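Local coordinates for protein isomaltodextranase (PDB 5AWO) that hydrolyses alpha-1,6-glucosidic linkages in dextran-type polysaccharides, releasing isomaltose units successively from the non-reducing chain ends, at residues A[121-126]-A[196-201]; A[95-100]-A[187-192]; A[39-44]-A[76-81]; A[182-187]-A[233-238]. One frame throughout, in Å; residues are numbered along the deposited sequence.

In the fold
All four contacts lie in the catalytic TIM barrel of this GH27 enzyme. Interactions 3 and 1 join neighbouring strands of its parallel sheet, in the order 39-42, 77-79, 120-124, 197-200; their centres are about 10 Å apart, and Tyr-40 OH lies 2.9 Å from Tyr-197 OH. Interaction 1 contains Asp-201, the probable nucleophile, and the side chain of Asp-81 in interaction 3 is about 6 Å from that of Asp-201. Interactions 2 and 4 share helix 179-192 and Val-187, with centres about 11 Å apart. Phe-190 of interaction 2 packs on interaction 1, Phe-190 CE1 lying 3.8 Å from Val-123 CG1. Ile-233 CG2 of interaction 4 meets Ile-200 CD1 at 3.7 Å.

Interaction 1. Residues A[121-126]-A[196-201]; sequences LGVYYN and PYLRID
CG stands anti to the backbone N in both Tyr-124 (chi1 173°) and Asp-201 (chi1 -163°), which brings phenol and carboxylate together at an oblique crossing with their planes 87° apart. Tyr-124 OH donates to Asp-201 OD2 over a short 2.6 Å; the oxygen sits at the ring's edge, in its plane, and accepts through its anti lone pair, the one facing away from OD1. Asn-126 shares the anti first torsion, and its amide grips the backbone of the same aspartate: ND2 donates to Asp-201 O at 2.8 Å, with the acceptor close to the amide plane. Leu-128 N bonds to Asn-126 OD1 and so fixes the amide's rotation, while Ile-200 CG2 crosses it, 3.7 Å from Asn-126 CG. Behind these groups strands 121-124 and 197-200 run parallel as neighbours in the TIM barrel, with Val-123 N bonded to Tyr-197 O at 3.1 Å and Arg-199 N to Val-123 O at 2.8 Å. Val-123 and Leu-198 lie side by side facing Phe-190 of helix 179-192, their CG1 and CD1 4.2 Å apart. Tyr-124 and Arg-199 occupy the other face, where Asp-314 and Asp-316 form salt bridges with the guanidinium. Asp-201 is probably the nucleophile, and a hydroxyl donating to one of its oxygens would orient the carboxylate and favour its ionised form.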
# COMPACT_ATOMS: atom_id res chain seq x y z
N LEU A 121 19.45 4.10 -0.75
CA LEU A 121 19.10 4.32 -2.15
C LEU A 121 17.81 3.63 -2.54
O LEU A 121 17.64 2.44 -2.35
CB LEU A 121 20.22 3.74 -3.02
CG LEU A 121 20.05 3.84 -4.54
CD1 LEU A 121 20.06 5.28 -5.02
CD2 LEU A 121 21.13 3.01 -5.23
N GLY A 122 16.89 4.40 -3.14
CA GLY A 122 15.72 3.85 -3.80
C GLY A 122 15.89 3.95 -5.30
O GLY A 122 16.41 4.95 -5.81
N VAL A 123 15.52 2.88 -6.01
CA VAL A 123 15.70 2.84 -7.44
C VAL A 123 14.39 2.69 -8.21
O VAL A 123 13.59 1.82 -7.91
CB VAL A 123 16.66 1.70 -7.87
CG1 VAL A 123 16.70 1.56 -9.39
CG2 VAL A 123 18.06 2.00 -7.36
N TYR A 124 14.23 3.56 -9.20
CA TYR A 124 13.18 3.42 -10.22
C TYR A 124 13.75 2.63 -11.39
O TYR A 124 14.68 3.08 -12.06
CB TYR A 124 12.74 4.80 -10.65
CG TYR A 124 11.77 4.90 -11.81
CD1 TYR A 124 12.18 4.73 -13.13
CD2 TYR A 124 10.44 5.25 -11.60
CE1 TYR A 124 11.30 4.85 -14.19
CE2 TYR A 124 9.58 5.41 -12.67
CZ TYR A 124 10.01 5.21 -13.95
OH TYR A 124 9.14 5.35 -15.03
N TYR A 125 13.27 1.42 -11.59
CA TYR A 125 13.55 0.70 -12.83
C TYR A 125 12.57 -0.44 -12.99
O TYR A 125 12.05 -0.97 -12.04
CB TYR A 125 15.01 0.16 -12.89
CG TYR A 125 15.53 0.16 -14.31
CD1 TYR A 125 15.91 1.35 -14.92
CD2 TYR A 125 15.65 -1.02 -15.05
CE1 TYR A 125 16.34 1.39 -16.24
CE2 TYR A 125 16.07 -0.99 -16.37
CZ TYR A 125 16.44 0.21 -16.95
OH TYR A 125 16.86 0.21 -18.26
N ASN A 126 12.36 -0.81 -14.25
CA ASN A 126 11.51 -1.94 -14.59
C ASN A 126 12.43 -3.02 -15.14
O ASN A 126 13.05 -2.82 -16.17
CB ASN A 126 10.44 -1.53 -15.61
CG ASN A 126 9.44 -2.63 -15.88
OD1 ASN A 126 9.82 -3.82 -15.87
ND2 ASN A 126 8.16 -2.29 -16.10
N PRO A 196 16.33 -0.75 -0.60
CA PRO A 196 15.18 -1.31 0.06
C PRO A 196 13.85 -1.09 -0.67
O PRO A 196 12.84 -1.57 -0.22
CB PRO A 196 15.15 -0.54 1.39
CG PRO A 196 15.60 0.81 0.99
CD PRO A 196 16.67 0.58 -0.05
N TYR A 197 13.89 -0.42 -1.82
CA TYR A 197 12.69 0.05 -2.48
C TYR A 197 12.94 0.09 -3.99
O TYR A 197 13.78 0.86 -4.47
CB TYR A 197 12.38 1.44 -1.98
CG TYR A 197 11.05 2.04 -2.42
CD1 TYR A 197 9.86 1.56 -1.94
CD2 TYR A 197 11.03 3.10 -3.31
CE1 TYR A 197 8.65 2.13 -2.30
CE2 TYR A 197 9.82 3.68 -3.68
CZ TYR A 197 8.65 3.19 -3.17
OH TYR A 197 7.44 3.77 -3.53
N LEU A 198 12.21 -0.75 -4.73
CA LEU A 198 12.30 -0.79 -6.19
C LEU A 198 10.95 -0.36 -6.79
O LEU A 198 9.92 -0.97 -6.51
CB LEU A 198 12.70 -2.19 -6.65
CG LEU A 198 12.85 -2.35 -8.16
CD1 LEU A 198 13.99 -1.51 -8.67
CD2 LEU A 198 13.02 -3.82 -8.55
N ARG A 199 11.00 0.69 -7.60
CA ARG A 199 9.80 1.34 -8.15
C ARG A 199 9.69 1.02 -9.64
O ARG A 199 10.50 1.47 -10.43
CB ARG A 199 9.84 2.85 -7.89
CG ARG A 199 8.54 3.57 -8.22
CD ARG A 199 8.49 4.93 -7.54
NE ARG A 199 7.26 5.68 -7.76
CZ ARG A 199 6.17 5.55 -7.04
NH1 ARG A 199 6.07 4.63 -6.09
NH2 ARG A 199 5.14 6.35 -7.32
N ILE A 200 8.66 0.22 -9.96
CA ILE A 200 8.56 -0.45 -11.26
C ILE A 200 7.36 0.16 -12.01
O ILE A 200 6.22 -0.13 -11.67
CB ILE A 200 8.34 -1.94 -11.07
CG1 ILE A 200 9.47 -2.54 -10.22
CG2 ILE A 200 8.21 -2.61 -12.43
CD1 ILE A 200 9.29 -4.03 -9.96
N ASP A 201 7.65 0.94 -13.05
CA ASP A 201 6.64 1.74 -13.74
C ASP A 201 6.33 1.17 -15.13
O ASP A 201 7.00 0.25 -15.60
CB ASP A 201 7.20 3.17 -13.86
CG ASP A 201 6.18 4.27 -14.19
OD1 ASP A 201 4.97 4.00 -14.33
OD2 ASP A 201 6.66 5.43 -14.32

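Interaction 2. Residues A[95-100]-A[187-192]; sequences YITSYN and VRYFKD
Tyr-189 reaches from helix 187-192 to the extended residues Tyr-95 and Ile-96 and meets them along its length, from CB to OH. At its base, CB lies 4.0 Å from Tyr-95 CD2, and CG is about as near to the same atom. The two tyrosines slide past each other in opposite directions, with ring planes at 43°, an oblique pairing. Farther out, Tyr-95 CB sits over the centre of the Tyr-189 ring, 3.8 Å from the centroid and 9° off the normal, so this is a CH-pi contact on one face. The segment 95-100 belongs to the long connection from barrel strand 77-79 to helix 107-116, whereas helix 179-192 precedes strand 197-200; the contact therefore ties a beta-alpha loop of the TIM barrel to one of its outer helices. Toward the tip, CE2 comes within 3.3 Å of Ile-96 O, and the hydroxyl OH then donates to that oxygen at 2.7 Å. The donor stands 44° out of the carbonyl plane, above it and not on a lone pair. Phe-190 backs the pair: Tyr-189 CD2 lies over the centre of the Phe-190 ring, and Phe-190 CZ touches Ile-96 CG1 at 4.1 Å, edge-on. Bonds from Tyr-95 OH to Tyr-182 O and from Ile-96 N to Tyr-186 OH fasten the loop to the preceding turns of the same helix.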
# COMPACT_ATOMS: atom_id res chain seq x y z
N TYR A 95 22.92 -4.90 -16.88
CA TYR A 95 22.23 -4.15 -15.83
C TYR A 95 22.84 -2.77 -15.73
O TYR A 95 24.07 -2.62 -15.71
CB TYR A 95 22.29 -4.86 -14.49
CG TYR A 95 21.72 -6.26 -14.50
CD1 TYR A 95 20.61 -6.61 -15.29
CD2 TYR A 95 22.30 -7.27 -13.74
CE1 TYR A 95 20.09 -7.89 -15.28
CE2 TYR A 95 21.79 -8.56 -13.73
CZ TYR A 95 20.68 -8.88 -14.51
OH TYR A 95 20.18 -10.17 -14.51
N ILE A 96 21.99 -1.74 -15.65
CA ILE A 96 22.49 -0.37 -15.70
C ILE A 96 23.40 -0.07 -14.52
O ILE A 96 23.10 -0.38 -13.38
CB ILE A 96 21.37 0.69 -15.78
CG1 ILE A 96 20.30 0.48 -14.70
CG2 ILE A 96 20.77 0.69 -17.16
CD1 ILE A 96 19.51 1.75 -14.41
N THR A 97 24.53 0.59 -14.82
CA THR A 97 25.51 0.89 -13.78
C THR A 97 25.29 2.22 -13.05
O THR A 97 25.84 2.41 -11.98
CB THR A 97 26.93 0.89 -14.37
OG1 THR A 97 26.99 1.85 -15.42
CG2 THR A 97 27.30 -0.48 -14.90
N SER A 98 24.48 3.11 -13.59
CA SER A 98 24.21 4.38 -12.91
C SER A 98 22.85 4.91 -13.34
O SER A 98 22.16 4.29 -14.14
CB SER A 98 25.31 5.40 -13.19
OG SER A 98 25.18 6.51 -12.30
N TYR A 99 22.48 6.09 -12.82
CA TYR A 99 21.19 6.69 -13.18
C TYR A 99 21.17 7.28 -14.59
O TYR A 99 20.15 7.23 -15.28
CB TYR A 99 20.77 7.75 -12.15
CG TYR A 99 19.60 8.57 -12.64
CD1 TYR A 99 18.32 8.05 -12.66
CD2 TYR A 99 19.79 9.85 -13.14
CE1 TYR A 99 17.25 8.80 -13.15
CE2 TYR A 99 18.72 10.60 -13.62
CZ TYR A 99 17.46 10.06 -13.63
OH TYR A 99 16.43 10.81 -14.14
N ASN A 100 22.30 7.84 -15.03
CA ASN A 100 22.40 8.48 -16.33
C ASN A 100 23.85 8.42 -16.81
O ASN A 100 24.75 8.45 -16.01
CB ASN A 100 21.96 9.95 -16.23
CG ASN A 100 21.92 10.65 -17.57
OD1 ASN A 100 22.86 11.38 -17.95
ND2 ASN A 100 20.85 10.44 -18.32
N VAL A 187 16.60 -7.70 -10.46
CA VAL A 187 15.97 -7.40 -9.18
C VAL A 187 17.00 -7.60 -8.05
O VAL A 187 17.19 -6.73 -7.20
CB VAL A 187 14.70 -8.21 -8.99
CG1 VAL A 187 14.15 -8.03 -7.59
CG2 VAL A 187 13.66 -7.78 -10.02
N ARG A 188 17.68 -8.75 -8.06
CA ARG A 188 18.73 -8.97 -7.05
C ARG A 188 19.93 -8.05 -7.15
O ARG A 188 20.53 -7.72 -6.14
CB ARG A 188 19.17 -10.43 -7.05
CG ARG A 188 18.10 -11.40 -6.59
CD ARG A 188 18.64 -12.76 -6.16
NE ARG A 188 17.57 -13.72 -5.89
CZ ARG A 188 17.11 -14.63 -6.75
NH1 ARG A 188 17.61 -14.76 -7.97
NH2 ARG A 188 16.13 -15.45 -6.38
N TYR A 189 20.26 -7.59 -8.34
CA TYR A 189 21.30 -6.60 -8.53
C TYR A 189 21.05 -5.35 -7.69
O TYR A 189 21.93 -4.88 -6.96
CB TYR A 189 21.39 -6.27 -10.00
CG TYR A 189 22.26 -5.12 -10.43
CD1 TYR A 189 23.66 -5.25 -10.53
CD2 TYR A 189 21.70 -3.90 -10.78
CE1 TYR A 189 24.43 -4.20 -10.96
CE2 TYR A 189 22.46 -2.85 -11.24
CZ TYR A 189 23.85 -3.00 -11.32
OH TYR A 189 24.63 -1.95 -11.80
N PHE A 190 19.82 -4.83 -7.73
CA PHE A 190 19.52 -3.68 -6.89
C PHE A 190 19.41 -4.03 -5.42
O PHE A 190 19.93 -3.32 -4.57
CB PHE A 190 18.24 -2.97 -7.41
CG PHE A 190 18.45 -2.30 -8.75
CD1 PHE A 190 19.39 -1.31 -8.89
CD2 PHE A 190 17.72 -2.67 -9.87
CE1 PHE A 190 19.60 -0.71 -10.12
CE2 PHE A 190 17.92 -2.06 -11.10
CZ PHE A 190 18.88 -1.09 -11.22
N LYS A 191 18.75 -5.14 -5.11
CA LYS A 191 18.63 -5.57 -3.72
C LYS A 191 20.02 -5.67 -3.08
O LYS A 191 20.25 -5.24 -1.95
CB LYS A 191 17.96 -6.92 -3.64
CG LYS A 191 17.89 -7.46 -2.22
CD LYS A 191 17.87 -8.96 -2.19
CE LYS A 191 16.58 -9.50 -2.70
NZ LYS A 191 16.62 -10.99 -2.62
N ASP A 192 20.95 -6.27 -3.81
CA ASP A 192 22.30 -6.52 -3.29
C ASP A 192 23.08 -5.23 -3.08
O ASP A 192 23.92 -5.16 -2.16
CB ASP A 192 23.04 -7.42 -4.27
CG ASP A 192 22.52 -8.85 -4.29
OD1 ASP A 192 21.77 -9.25 -3.41
OD2 ASP A 192 22.86 -9.58 -5.27

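Interaction 3. Residues A[39-44]-A[76-81]; sequences RYWNIY and DIACTD
Asn-42 and Asp-81 cross at about a right angle, with amide and carboxylate planes 79° apart; the bond from Asn-42 ND2 to Asp-81 OD1 is weak, long at 3.4 Å and bent to 142°. The firmer bond of the amide is local: its OD1 accepts from Tyr-44 N at 2.8 Å on an in-plane lone pair, a capping bond at the entry to helix 44-50. An alanine in place of Asn-42 would lose both bonds and would probably loosen the helix start and the setting of Asp-81. Tyr-44 points the same way as Asp-81, and OD2 of the aspartate lies at the ring's edge, 3.7 Å from Tyr-44 CD1. On the face of the strands that carries Asn-42, Tyr-40 leans obliquely on Cys-79, Tyr-40 CD2 to Cys-79 CB 3.7 Å, with SG in a sulfur-aromatic contact. Parallel backbone bonds set this register: Trp-41 N to Ile-77 O at 2.9 Å, Cys-79 N to Trp-41 O at 2.7 Å and Ile-43 N to Cys-79 O at 3.2 Å. These neighbouring TIM-barrel strands are flanked in the sheet by 343-345 beside 39-42 and 120-124 beside 77-79; helix 56-68 covers Trp-41 on the other face and also touches Ile-43 in the turn beyond the strand.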
# COMPACT_ATOMS: atom_id res chain seq x y z
N ARG A 39 8.77 6.31 4.07
CA ARG A 39 9.07 7.71 3.93
C ARG A 39 10.24 7.83 3.00
O ARG A 39 11.29 7.23 3.23
CB ARG A 39 9.44 8.31 5.29
CG ARG A 39 8.33 8.21 6.29
CD ARG A 39 8.69 8.79 7.65
NE ARG A 39 7.75 8.31 8.66
CZ ARG A 39 7.83 8.51 9.98
NH1 ARG A 39 8.80 9.26 10.51
NH2 ARG A 39 6.94 7.94 10.76
N TYR A 40 10.12 8.66 1.98
CA TYR A 40 11.20 8.86 1.04
C TYR A 40 11.14 10.17 0.30
O TYR A 40 10.14 10.91 0.43
CB TYR A 40 11.34 7.67 0.07
CG TYR A 40 10.28 7.45 -1.01
CD1 TYR A 40 9.07 6.82 -0.71
CD2 TYR A 40 10.51 7.79 -2.33
CE1 TYR A 40 8.16 6.53 -1.73
CE2 TYR A 40 9.60 7.51 -3.32
CZ TYR A 40 8.43 6.88 -3.02
OH TYR A 40 7.53 6.58 -4.03
N TRP A 41 12.20 10.48 -0.44
CA TRP A 41 12.26 11.58 -1.37
C TRP A 41 12.49 11.06 -2.75
O TRP A 41 13.18 10.03 -2.93
CB TRP A 41 13.41 12.52 -1.02
CG TRP A 41 13.60 13.67 -1.95
CD1 TRP A 41 12.94 14.87 -1.94
CD2 TRP A 41 14.52 13.74 -3.04
NE1 TRP A 41 13.37 15.66 -2.95
CE2 TRP A 41 14.37 15.00 -3.64
CE3 TRP A 41 15.49 12.85 -3.56
CZ2 TRP A 41 15.12 15.40 -4.74
CZ3 TRP A 41 16.24 13.26 -4.64
CH2 TRP A 41 16.06 14.52 -5.21
N ASN A 42 11.90 11.71 -3.73
CA ASN A 42 12.04 11.32 -5.13
C ASN A 42 12.40 12.51 -6.00
O ASN A 42 11.96 13.62 -5.74
CB ASN A 42 10.73 10.66 -5.60
CG ASN A 42 10.82 10.08 -7.01
OD1 ASN A 42 10.78 10.79 -7.99
ND2 ASN A 42 10.89 8.73 -7.10
N ILE A 43 13.19 12.26 -7.04
CA ILE A 43 13.69 13.28 -7.95
C ILE A 43 12.62 13.91 -8.86
O ILE A 43 12.93 14.78 -9.64
CB ILE A 43 14.82 12.73 -8.87
CG1 ILE A 43 14.28 11.71 -9.89
CG2 ILE A 43 15.97 12.15 -8.05
CD1 ILE A 43 15.21 11.39 -11.04
N TYR A 44 11.36 13.47 -8.76
CA TYR A 44 10.32 13.92 -9.70
C TYR A 44 10.12 15.44 -9.68
O TYR A 44 9.81 16.01 -10.71
CB TYR A 44 9.02 13.24 -9.33
CG TYR A 44 7.85 13.42 -10.26
CD1 TYR A 44 7.66 12.56 -11.34
CD2 TYR A 44 6.87 14.43 -10.03
CE1 TYR A 44 6.57 12.69 -12.18
CE2 TYR A 44 5.77 14.54 -10.85
CZ TYR A 44 5.61 13.68 -11.90
OH TYR A 44 4.50 13.80 -12.70
N ASP A 76 14.51 8.72 4.84
CA ASP A 76 15.93 8.33 4.71
C ASP A 76 16.23 7.53 3.48
O ASP A 76 17.32 7.02 3.36
CB ASP A 76 16.44 7.64 5.96
CG ASP A 76 15.64 6.45 6.33
OD1 ASP A 76 14.90 5.94 5.49
OD2 ASP A 76 15.73 6.01 7.50
N ILE A 77 15.26 7.40 2.58
CA ILE A 77 15.49 6.87 1.23
C ILE A 77 15.47 8.02 0.21
O ILE A 77 14.53 8.80 0.20
CB ILE A 77 14.40 5.86 0.86
CG1 ILE A 77 14.45 4.61 1.76
CG2 ILE A 77 14.47 5.49 -0.62
CD1 ILE A 77 13.21 3.75 1.67
N ALA A 78 16.52 8.13 -0.62
CA ALA A 78 16.56 9.03 -1.76
C ALA A 78 16.35 8.18 -3.00
O ALA A 78 17.14 7.26 -3.28
CB ALA A 78 17.89 9.75 -1.84
N CYS A 79 15.25 8.43 -3.70
CA CYS A 79 14.81 7.55 -4.79
C CYS A 79 14.89 8.22 -6.14
O CYS A 79 14.44 9.36 -6.32
CB CYS A 79 13.36 7.15 -4.53
SG CYS A 79 12.67 5.83 -5.60
N THR A 80 15.49 7.54 -7.11
CA THR A 80 15.48 8.01 -8.47
C THR A 80 14.09 7.83 -9.11
O THR A 80 13.15 7.33 -8.50
CB THR A 80 16.58 7.31 -9.29
OG1 THR A 80 16.30 5.91 -9.39
CG2 THR A 80 17.95 7.49 -8.64
N ASP A 81 13.99 8.28 -10.35
CA ASP A 81 12.75 8.19 -11.10
C ASP A 81 13.05 7.91 -12.57
O ASP A 81 14.05 7.24 -12.89
CB ASP A 81 11.87 9.43 -10.86
CG ASP A 81 10.40 9.13 -11.06
OD1 ASP A 81 9.83 8.34 -10.27
OD2 ASP A 81 9.86 9.67 -12.06
O HOH W 1 12.37 5.29 4.80

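Interaction 4. Residues A[182-187]-A[233-238]; sequences YVQGYV and INEAAG
Val-187 fills the centre of this helix pair by setting CG1 3.7 Å from Ala-236 CB and 3.5 Å from Ala-237 N. Its other methyl, CG2, meets Ile-233 CG2 at 4.2 Å, and one turn earlier Val-183 CG1 touches Ile-233 CG1 at 3.9 Å, the two side chains crossing obliquely. The small Ala-236 also lets the backbones close in: its CA is 5.2 Å from that of Gln-184, and the axes of helices 182-187 and 233-237 approach to 8.5 Å at a crossing angle of -39°. These belong to helices 179-192 and 223-237, which precede adjacent barrel strands 197-200 and 242-245 and pack as neighbours on the outside of the TIM barrel. Toward solvent, the aliphatic part of Gln-184 rests on Ala-236, and its extended chain delivers NE2 to Glu-235 OE1 at 2.8 Å. That bond is nearly straight (166°), lies in the amide plane and uses the anti lone pair of the carboxylate. An alanine at Gln-184 would remove this amide and would probably leave the polar edge of the helix pair less firmly joined. Since NE2 also donates to Trp-232 O, one amide nitrogen clamps two points of the second helix, and the carboxylate it meets probably strengthens its bond by carrying negative charge.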
# COMPACT_ATOMS: atom_id res chain seq x y z
N TYR A 182 17.56 -13.33 -16.25
CA TYR A 182 17.78 -11.89 -16.49
C TYR A 182 16.94 -11.05 -15.53
O TYR A 182 17.48 -10.20 -14.82
CB TYR A 182 17.45 -11.54 -17.93
CG TYR A 182 17.53 -10.06 -18.19
CD1 TYR A 182 18.73 -9.46 -18.56
CD2 TYR A 182 16.41 -9.26 -18.07
CE1 TYR A 182 18.80 -8.09 -18.82
CE2 TYR A 182 16.47 -7.89 -18.32
CZ TYR A 182 17.67 -7.31 -18.68
OH TYR A 182 17.75 -5.95 -18.98
N VAL A 183 15.64 -11.32 -15.47
CA VAL A 183 14.74 -10.52 -14.62
C VAL A 183 15.12 -10.65 -13.15
O VAL A 183 15.26 -9.65 -12.41
CB VAL A 183 13.27 -10.90 -14.85
CG1 VAL A 183 12.34 -10.22 -13.85
CG2 VAL A 183 12.84 -10.57 -16.26
N GLN A 184 15.28 -11.89 -12.70
CA GLN A 184 15.60 -12.09 -11.30
C GLN A 184 16.96 -11.54 -10.93
O GLN A 184 17.13 -10.98 -9.85
CB GLN A 184 15.46 -13.55 -10.91
CG GLN A 184 14.04 -14.03 -11.06
CD GLN A 184 13.75 -15.31 -10.32
OE1 GLN A 184 14.49 -16.29 -10.45
NE2 GLN A 184 12.68 -15.33 -9.55
N GLY A 185 17.94 -11.72 -11.80
CA GLY A 185 19.23 -11.10 -11.61
C GLY A 185 19.18 -9.58 -11.52
O GLY A 185 19.96 -8.98 -10.78
N TYR A 186 18.29 -8.95 -12.29
CA TYR A 186 18.15 -7.48 -12.29
C TYR A 186 17.61 -6.99 -10.94
O TYR A 186 18.13 -6.05 -10.34
CB TYR A 186 17.24 -6.97 -13.42
CG TYR A 186 17.71 -5.70 -14.11
CD1 TYR A 186 18.48 -4.77 -13.45
CD2 TYR A 186 17.36 -5.46 -15.43
CE1 TYR A 186 18.94 -3.63 -14.09
CE2 TYR A 186 17.80 -4.33 -16.09
CZ TYR A 186 18.61 -3.42 -15.44
OH TYR A 186 19.11 -2.31 -16.09
N VAL A 187 16.60 -7.70 -10.46
CA VAL A 187 15.97 -7.40 -9.18
C VAL A 187 17.00 -7.60 -8.05
O VAL A 187 17.19 -6.73 -7.20
CB VAL A 187 14.70 -8.21 -8.99
CG1 VAL A 187 14.15 -8.03 -7.59
CG2 VAL A 187 13.66 -7.78 -10.02
N ILE A 233 9.64 -11.29 -10.25
CA ILE A 233 10.06 -10.09 -9.50
C ILE A 233 9.84 -10.26 -7.98
O ILE A 233 10.72 -9.99 -7.18
CB ILE A 233 9.31 -8.85 -10.05
CG1 ILE A 233 9.75 -8.54 -11.49
CG2 ILE A 233 9.51 -7.64 -9.16
CD1 ILE A 233 8.83 -7.57 -12.24
N ASN A 234 8.65 -10.74 -7.64
CA ASN A 234 8.28 -11.02 -6.25
C ASN A 234 9.30 -11.98 -5.62
O ASN A 234 9.89 -11.67 -4.60
CB ASN A 234 6.87 -11.62 -6.26
CG ASN A 234 6.39 -12.11 -4.92
OD1 ASN A 234 6.98 -11.88 -3.88
ND2 ASN A 234 5.28 -12.83 -4.99
N GLU A 235 9.52 -13.12 -6.26
CA GLU A 235 10.46 -14.08 -5.72
C GLU A 235 11.86 -13.49 -5.53
O GLU A 235 12.52 -13.71 -4.51
CB GLU A 235 10.51 -15.31 -6.63
CG GLU A 235 11.48 -16.39 -6.14
CD GLU A 235 11.52 -17.63 -7.02
OE1 GLU A 235 11.62 -17.51 -8.25
OE2 GLU A 235 11.45 -18.76 -6.47
N ALA A 236 12.35 -12.76 -6.53
CA ALA A 236 13.67 -12.19 -6.46
C ALA A 236 13.81 -11.06 -5.43
O ALA A 236 14.88 -10.86 -4.85
CB ALA A 236 14.08 -11.71 -7.83
N ALA A 237 12.75 -10.26 -5.25
CA ALA A 237 12.79 -9.21 -4.24
C ALA A 237 12.81 -9.80 -2.83
O ALA A 237 13.41 -9.25 -1.90
CB ALA A 237 11.57 -8.29 -4.39
N GLY A 238 12.11 -10.91 -2.68
CA GLY A 238 12.01 -11.54 -1.36
C GLY A 238 11.53 -10.58 -0.29
O GLY A 238 10.70 -9.72 -0.56